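3-carboxy-cis,cis-muconate cycloisomerase (Acinetobacter calcoaceticus, PDB 1Q5N) is a homotetrameric, mainly helical enzyme of the fumarase/aspartase (lyase) superfamily. Local coordinates at residues Trp173-Ala176 and Phe177-Leu181; Val251-Met254 and Ala255-Ser259; Met313-His317 and Glu318-Gly322. All blocks are in the same frame, centred on the assembly; numbering follows the deposited sequence.

Contact 1: residues Trp173-Ala176 and Phe177-Leu181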
loop_
_atom_site.group_PDB
_atom_site.type_symbol
_atom_site.label_atom_id
_atom_site.label_comp_id
_atom_site.label_asym_id
_atom_site.label_seq_id
_atom_site.Cartn_x
_atom_site.Cartn_y
_atom_site.Cartn_z
ATOM N N TRP A 173 -12.652 22.222 8.946
ATOM C CA TRP A 173 -11.949 21.238 9.750
ATOM C C TRP A 173 -12.798 20.731 10.929
ATOM O O TRP A 173 -12.782 19.515 11.279
ATOM C CB TRP A 173 -10.610 21.812 10.259
ATOM C CG TRP A 173 -9.722 22.253 9.158
ATOM C CD1 TRP A 173 -9.787 21.862 7.847
ATOM C CD2 TRP A 173 -8.576 23.106 9.260
ATOM N NE1 TRP A 173 -8.755 22.408 7.146
ATOM C CE2 TRP A 173 -8.000 23.178 7.985
ATOM C CE3 TRP A 173 -7.985 23.810 10.319
ATOM C CZ2 TRP A 173 -6.855 23.934 7.712
ATOM C CZ3 TRP A 173 -6.824 24.569 10.057
ATOM C CH2 TRP A 173 -6.276 24.618 8.760
ATOM N N ALA A 174 -13.535 21.659 11.536
ATOM C CA ALA A 174 -14.388 21.341 12.666
ATOM C C ALA A 174 -15.434 20.327 12.234
ATOM O O ALA A 174 -15.622 19.296 12.862
ATOM C CB ALA A 174 -15.073 22.622 13.209
ATOM N N SER A 175 -16.127 20.627 11.156
ATOM C CA SER A 175 -17.166 19.725 10.683
ATOM C C SER A 175 -16.569 18.319 10.349
ATOM O O SER A 175 -17.244 17.297 10.517
ATOM C CB SER A 175 -17.845 20.374 9.459
ATOM O OG SER A 175 -18.922 19.612 8.973
ATOM N N ALA A 176 -15.311 18.270 9.889
ATOM C CA ALA A 176 -14.699 16.987 9.571
ATOM C C ALA A 176 -14.485 16.242 10.917
ATOM O O ALA A 176 -14.713 15.028 11.026
ATOM C CB ALA A 176 -13.369 17.189 8.843
ATOM N N PHE A 177 -14.051 16.961 11.943
ATOM C CA PHE A 177 -13.873 16.305 13.228
ATOM C C PHE A 177 -15.231 15.786 13.777
ATOM O O PHE A 177 -15.297 14.696 14.371
ATOM C CB PHE A 177 -13.237 17.247 14.239
ATOM C CG PHE A 177 -11.789 17.449 14.026
ATOM C CD1 PHE A 177 -10.927 16.339 13.910
ATOM C CD2 PHE A 177 -11.246 18.720 14.033
ATOM C CE1 PHE A 177 -9.519 16.487 13.830
ATOM C CE2 PHE A 177 -9.821 18.895 13.953
ATOM C CZ PHE A 177 -8.962 17.761 13.855
ATOM N N LYS A 178 -16.302 16.547 13.556
ATOM C CA LYS A 178 -17.590 16.108 14.035
ATOM C C LYS A 178 -17.993 14.813 13.328
ATOM O O LYS A 178 -18.503 13.910 13.965
ATOM C CB LYS A 178 -18.623 17.248 13.882
ATOM C CG LYS A 178 -19.828 16.959 13.078
ATOM C CD LYS A 178 -20.969 16.357 13.855
ATOM C CE LYS A 178 -22.059 16.021 12.823
ATOM N NZ LYS A 178 -23.202 15.227 13.408
ATOM N N ARG A 179 -17.747 14.689 12.026
ATOM C CA ARG A 179 -18.094 13.425 11.350
ATOM C C ARG A 179 -17.233 12.246 11.916
ATOM O O ARG A 179 -17.676 11.088 11.945
ATOM C CB ARG A 179 -17.934 13.560 9.828
ATOM C CG ARG A 179 -18.953 14.443 9.198
ATOM C CD ARG A 179 -18.863 14.361 7.675
ATOM N NE ARG A 179 -17.603 14.907 7.119
ATOM C CZ ARG A 179 -17.313 16.210 7.002
ATOM N NH1 ARG A 179 -18.172 17.136 7.407
ATOM N NH2 ARG A 179 -16.185 16.603 6.432
ATOM N N ASP A 180 -16.025 12.545 12.387
ATOM C CA ASP A 180 -15.198 11.526 12.988
ATOM C C ASP A 180 -15.793 11.070 14.331
ATOM O O ASP A 180 -15.748 9.880 14.671
ATOM C CB ASP A 180 -13.786 12.034 13.237
ATOM C CG ASP A 180 -13.005 12.226 11.951
ATOM O OD1 ASP A 180 -13.289 11.505 10.960
ATOM O OD2 ASP A 180 -12.094 13.089 11.939
ATOM N N LEU A 181 -16.295 12.028 15.101
ATOM C CA LEU A 181 -16.936 11.723 16.370
ATOM C C LEU A 181 -18.163 10.806 16.089
ATOM O O LEU A 181 -18.404 9.852 16.805
ATOM C CB LEU A 181 -17.380 13.017 17.044
ATOM C CG LEU A 181 -16.622 13.559 18.248
ATOM C CD1 LEU A 181 -15.325 12.873 18.567
ATOM C CD2 LEU A 181 -16.425 15.018 17.981
HETATM O O HOH W 1 -13.971 13.497 8.811
#
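The guanidinium group of Arg179 folds back over the turn of helix that holds Ser175 and Ala176. Ala176 CA lies over one face of it, toward the rim, and CB of Ala176 is 3.8 Å from Arg179 NH2. At the other end of the group, Arg179 NH1 comes 3.0 Å from Ser175 OG. A bend at chi3 (-66°) turns the arginine chain back to this place. Its NE forms a salt bridge with Asp235 of the second subunit, and Ser175 OG is hydrogen-bonded to Glu448.

Asp180 sits one turn after Ala176. Its N donates to Ala176 O at 3.1 Å. A water donates to the same carbonyl at 2.8 Å and to Asp180 OD1 at 3.0 Å. It thus ties the carboxylate to the backbone one turn back. OD1 also forms a salt bridge with Arg183. Phe177 follows Trp173 by one turn, and its CD2 is 3.3 Å from Trp173 O. That oxygen accepts the N-H of Phe177, a regular alpha-helical bond.

All of this lies on helix 166-191. Phe177 and Lys178 pack on helix 110-146, Trp173 and Asp180 face helix 235-261, and Arg179 reaches the second subunit.

Contact 2: residues Val251-Met254 and Ala255-Ser259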
loop_
_atom_site.group_PDB
_atom_site.type_symbol
_atom_site.label_atom_id
_atom_site.label_comp_id
_atom_site.label_asym_id
_atom_site.label_seq_id
_atom_site.Cartn_x
_atom_site.Cartn_y
_atom_site.Cartn_z
ATOM N N VAL A 251 -6.194 15.253 9.731
ATOM C CA VAL A 251 -5.208 16.182 10.297
ATOM C C VAL A 251 -4.000 16.319 9.358
ATOM O O VAL A 251 -3.261 17.323 9.403
ATOM C CB VAL A 251 -4.796 15.801 11.771
ATOM C CG1 VAL A 251 -6.061 15.828 12.664
ATOM C CG2 VAL A 251 -4.133 14.422 11.837
ATOM N N GLY A 252 -3.820 15.305 8.501
ATOM C CA GLY A 252 -2.757 15.345 7.494
ATOM C C GLY A 252 -3.100 16.527 6.572
ATOM O O GLY A 252 -2.249 17.335 6.240
ATOM N N LYS A 253 -4.368 16.633 6.170
ATOM C CA LYS A 253 -4.780 17.723 5.289
ATOM C C LYS A 253 -4.565 19.091 5.967
ATOM O O LYS A 253 -4.130 20.052 5.314
ATOM C CB LYS A 253 -6.264 17.528 4.867
ATOM C CG LYS A 253 -6.790 18.605 3.887
ATOM C CD LYS A 253 -7.344 19.864 4.603
ATOM C CE LYS A 253 -8.017 20.823 3.610
ATOM N NZ LYS A 253 -7.088 21.337 2.543
ATOM N N MET A 254 -4.854 19.164 7.278
ATOM C CA MET A 254 -4.672 20.401 8.035
ATOM C C MET A 254 -3.166 20.759 8.120
ATOM O O MET A 254 -2.792 21.908 7.921
ATOM C CB MET A 254 -5.271 20.217 9.426
ATOM C CG MET A 254 -6.791 19.957 9.367
ATOM S SD MET A 254 -7.349 19.462 10.990
ATOM C CE MET A 254 -6.994 20.959 11.982
ATOM N N ALA A 255 -2.315 19.764 8.377
ATOM C CA ALA A 255 -0.875 20.005 8.491
ATOM C C ALA A 255 -0.305 20.459 7.126
ATOM O O ALA A 255 0.630 21.283 7.071
ATOM C CB ALA A 255 -0.121 18.700 8.968
ATOM N N ARG A 256 -0.822 19.893 6.033
ATOM C CA ARG A 256 -0.343 20.354 4.720
ATOM C C ARG A 256 -0.671 21.858 4.616
ATOM O O ARG A 256 0.181 22.645 4.240
ATOM C CB ARG A 256 -1.029 19.581 3.577
ATOM C CG ARG A 256 -0.845 20.136 2.119
ATOM C CD ARG A 256 0.618 20.266 1.658
ATOM N NE ARG A 256 1.441 19.090 1.914
ATOM C CZ ARG A 256 1.347 17.928 1.264
ATOM N NH1 ARG A 256 0.432 17.756 0.286
ATOM N NH2 ARG A 256 2.211 16.958 1.542
ATOM N N ASP A 257 -1.896 22.239 4.964
ATOM C CA ASP A 257 -2.317 23.636 4.884
ATOM C C ASP A 257 -1.543 24.623 5.798
ATOM O O ASP A 257 -1.043 25.654 5.308
ATOM C CB ASP A 257 -3.839 23.787 5.155
ATOM C CG ASP A 257 -4.683 23.232 4.034
ATOM O OD1 ASP A 257 -4.141 22.905 2.944
ATOM O OD2 ASP A 257 -5.899 23.114 4.210
ATOM N N TRP A 258 -1.400 24.315 7.092
ATOM C CA TRP A 258 -0.734 25.286 7.916
ATOM C C TRP A 258 0.755 25.371 7.597
ATOM O O TRP A 258 1.344 26.453 7.722
ATOM C CB TRP A 258 -1.038 25.077 9.434
ATOM C CG TRP A 258 -0.212 24.043 10.158
ATOM C CD1 TRP A 258 1.125 24.076 10.356
ATOM C CD2 TRP A 258 -0.686 22.864 10.842
ATOM N NE1 TRP A 258 1.531 23.015 11.118
ATOM C CE2 TRP A 258 0.441 22.253 11.436
ATOM C CE3 TRP A 258 -1.952 22.282 11.011
ATOM C CZ2 TRP A 258 0.361 21.066 12.205
ATOM C CZ3 TRP A 258 -2.037 21.092 11.776
ATOM C CH2 TRP A 258 -0.878 20.506 12.360
ATOM N N SER A 259 1.381 24.286 7.131
ATOM C CA SER A 259 2.819 24.427 6.826
ATOM C C SER A 259 2.971 25.226 5.528
ATOM O O SER A 259 3.963 25.907 5.330
ATOM C CB SER A 259 3.527 23.056 6.737
ATOM O OG SER A 259 3.007 22.226 5.722
#
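In Lys253 the first torsion (chi1 -178°) sends CG away from the backbone N, and bends at chi2 and chi4 bring NZ to Asp257 one turn later. Asp257 CG lies anti to the carbonyl carbon. The two chains meet in a salt bridge, Lys253 NZ to Asp257 OD2 at 2.7 Å. The ammonium comes to the syn side of OD2, 19° out of the carboxylate plane. The aliphatic part of the lysine follows, with CE 3.2 Å from Asp257 OD2.

This is an i to i+4 ion pair on helix 235-261, one of the long helices of the lyase-family bundle. It is buried at a subunit interface. Lys253 NZ also donates to the backbone O of Gln315 and of His317 in the second subunit, and Asp257 OD1 accepts the N-H of His317 there.

Met254 and Trp258 make the apolar i to i+4 pair. Met254 CB lies 4.1 Å from Trp258 CZ3. The indole leans back along the helix, and its CE3 is 3.2 Å from Met254 O. That oxygen accepts Trp258 N at 2.9 Å, in a fairly straight bond (N-H...O 165°). One face of the indole is covered toward its rim by Ala255 CA, 3.5 Å above the plane. Trp258 NE1 is hydrogen-bonded to Glu271, and Met254 and Trp258 both pack on helix 323-351.

Contact 3: residues Met313-His317 and Glu318-Gly322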
loop_
_atom_site.group_PDB
_atom_site.type_symbol
_atom_site.label_atom_id
_atom_site.label_comp_id
_atom_site.label_asym_id
_atom_site.label_seq_id
_atom_site.Cartn_x
_atom_site.Cartn_y
_atom_site.Cartn_z
ATOM N N MET A 313 -7.323 -9.593 6.072
ATOM C CA MET A 313 -8.673 -10.188 6.073
ATOM C C MET A 313 -8.660 -11.567 5.454
ATOM O O MET A 313 -9.528 -12.385 5.765
ATOM C CB MET A 313 -9.653 -9.317 5.268
ATOM C CG MET A 313 -9.781 -7.966 5.944
ATOM S SD MET A 313 -11.363 -7.309 5.909
ATOM C CE MET A 313 -12.321 -8.603 6.690
ATOM N N VAL A 314 -7.705 -11.827 4.558
ATOM C CA VAL A 314 -7.697 -13.136 3.904
ATOM C C VAL A 314 -7.028 -14.142 4.858
ATOM O O VAL A 314 -5.806 -14.239 4.903
ATOM C CB VAL A 314 -6.985 -13.045 2.517
ATOM C CG1 VAL A 314 -7.062 -14.423 1.817
ATOM C CG2 VAL A 314 -7.683 -11.965 1.638
ATOM N N GLN A 315 -7.852 -14.881 5.607
ATOM C CA GLN A 315 -7.358 -15.794 6.636
ATOM C C GLN A 315 -7.813 -17.221 6.361
ATOM O O GLN A 315 -8.976 -17.443 6.015
ATOM C CB GLN A 315 -7.892 -15.366 8.019
ATOM C CG GLN A 315 -7.712 -13.896 8.386
ATOM C CD GLN A 315 -7.054 -13.706 9.765
ATOM O OE1 GLN A 315 -7.138 -14.592 10.606
ATOM N NE2 GLN A 315 -6.404 -12.537 9.994
ATOM N N GLU A 316 -6.915 -18.183 6.526
ATOM C CA GLU A 316 -7.275 -19.591 6.297
ATOM C C GLU A 316 -8.181 -20.231 7.362
ATOM O O GLU A 316 -7.885 -20.209 8.558
ATOM C CB GLU A 316 -6.040 -20.507 6.185
ATOM C CG GLU A 316 -5.123 -20.232 4.999
ATOM C CD GLU A 316 -4.257 -18.986 5.228
ATOM O OE1 GLU A 316 -4.180 -18.475 6.382
ATOM O OE2 GLU A 316 -3.661 -18.520 4.239
ATOM N N HIS A 317 -9.282 -20.798 6.895
ATOM C CA HIS A 317 -10.175 -21.568 7.743
ATOM C C HIS A 317 -10.425 -21.066 9.143
ATOM O O HIS A 317 -10.933 -19.978 9.298
ATOM C CB HIS A 317 -9.678 -23.025 7.821
ATOM C CG HIS A 317 -9.742 -23.753 6.512
ATOM N ND1 HIS A 317 -10.913 -23.852 5.774
ATOM C CD2 HIS A 317 -8.797 -24.454 5.821
ATOM C CE1 HIS A 317 -10.682 -24.585 4.682
ATOM N NE2 HIS A 317 -9.412 -24.961 4.689
ATOM N N GLU A 318 -10.036 -21.853 10.150
ATOM C CA GLU A 318 -10.301 -21.505 11.523
ATOM C C GLU A 318 -9.184 -20.781 12.261
ATOM O O GLU A 318 -9.349 -20.415 13.415
ATOM C CB GLU A 318 -10.725 -22.774 12.313
ATOM C CG GLU A 318 -12.142 -23.296 11.966
ATOM C CD GLU A 318 -12.320 -23.650 10.456
ATOM O OE1 GLU A 318 -11.650 -24.611 9.976
ATOM O OE2 GLU A 318 -13.125 -22.954 9.761
ATOM N N ARG A 319 -8.034 -20.606 11.627
ATOM C CA ARG A 319 -6.945 -19.856 12.254
ATOM C C ARG A 319 -5.908 -19.755 11.152
ATOM O O ARG A 319 -5.449 -20.783 10.610
ATOM C CB ARG A 319 -6.386 -20.535 13.501
ATOM C CG ARG A 319 -5.262 -19.695 14.166
ATOM C CD ARG A 319 -5.195 -19.935 15.703
ATOM N NE ARG A 319 -6.546 -19.724 16.232
ATOM C CZ ARG A 319 -7.346 -20.674 16.747
ATOM N NH1 ARG A 319 -6.956 -21.948 16.864
ATOM N NH2 ARG A 319 -8.595 -20.357 17.051
ATOM N N SER A 320 -5.589 -18.508 10.806
ATOM C CA SER A 320 -4.707 -18.236 9.718
ATOM C C SER A 320 -3.225 -18.334 10.006
ATOM O O SER A 320 -2.788 -18.270 11.131
ATOM C CB SER A 320 -4.989 -16.850 9.122
ATOM O OG SER A 320 -4.528 -15.873 10.004
ATOM N N LEU A 321 -2.487 -18.444 8.915
ATOM C CA LEU A 321 -1.045 -18.545 8.898
ATOM C C LEU A 321 -0.498 -17.267 8.282
ATOM O O LEU A 321 -0.439 -17.166 7.068
ATOM C CB LEU A 321 -0.705 -19.706 7.987
ATOM C CG LEU A 321 0.406 -20.592 8.410
ATOM C CD1 LEU A 321 0.270 -20.891 9.897
ATOM C CD2 LEU A 321 0.293 -21.835 7.574
ATOM N N GLY A 322 -0.088 -16.299 9.082
ATOM C CA GLY A 322 0.460 -15.078 8.498
ATOM C C GLY A 322 -0.391 -13.812 8.643
ATOM O O GLY A 322 0.040 -12.852 9.267
HETATM O O HOH W 2 -6.866 -16.585 12.600
HETATM O O HOH W 3 -0.990 -18.050 4.619
#
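Glu316 to Arg319 form a type II' beta turn, closed by Arg319 N donating to Glu316 O at 3.1 Å, with His317 at positive phi (39°). The turn lies in the loop between helices 290-311 and 323-351 and reaches into the second subunit.

Glu316 bends at chi2 (76°) and turns its carboxylate back over the chain beyond the turn. OE1 accepts Leu321 N at 3.0 Å. The bond is nearly straight at the hydrogen, but the N-H comes from above the carboxylate plane. Gln315 CB packs against Ser320 CB at 3.4 Å. The serine hydroxyl makes a weak bond to Gln315 OE1. Ser320 OG is also hydrogen-bonded to Trp324 N, and the amide's other end, Gln315 NE2, bonds to Ser312 O.

At the two corners of the turn, the His317 ring and the Glu318 carboxylate cross at 35° between planes. Glu318 OE1 is 3.3 Å from His317 CB. In the second subunit, Arg256 forms a salt bridge with Glu316 OE2, and Lys169 and Arg172 pair with Glu318 OE2. A water donates to Glu316 OE2 and to Leu321 O, both at 2.7 Å.

In the fold
The contacts follow one another along the chain. Contacts 1 and 2 lie on helices 166-191 and 235-261, with centres about 15 Å apart. These helices touch: Trp173 CE3 is 3.4 Å from Met254 CE, and Phe177 CZ is 3.7 Å from Val251 CG1. Contact 3 lies in the loop between helices 290-311 and 323-351, its centre about 35 Å from the centre of contact 1 and about 38 Å from that of contact 2. Within one chain it touches neither. All three reach the second subunit. There the loop of contact 3 meets the 251-259 turns of the other copy, so contacts 2 and 3 are joined across the tetramer interface.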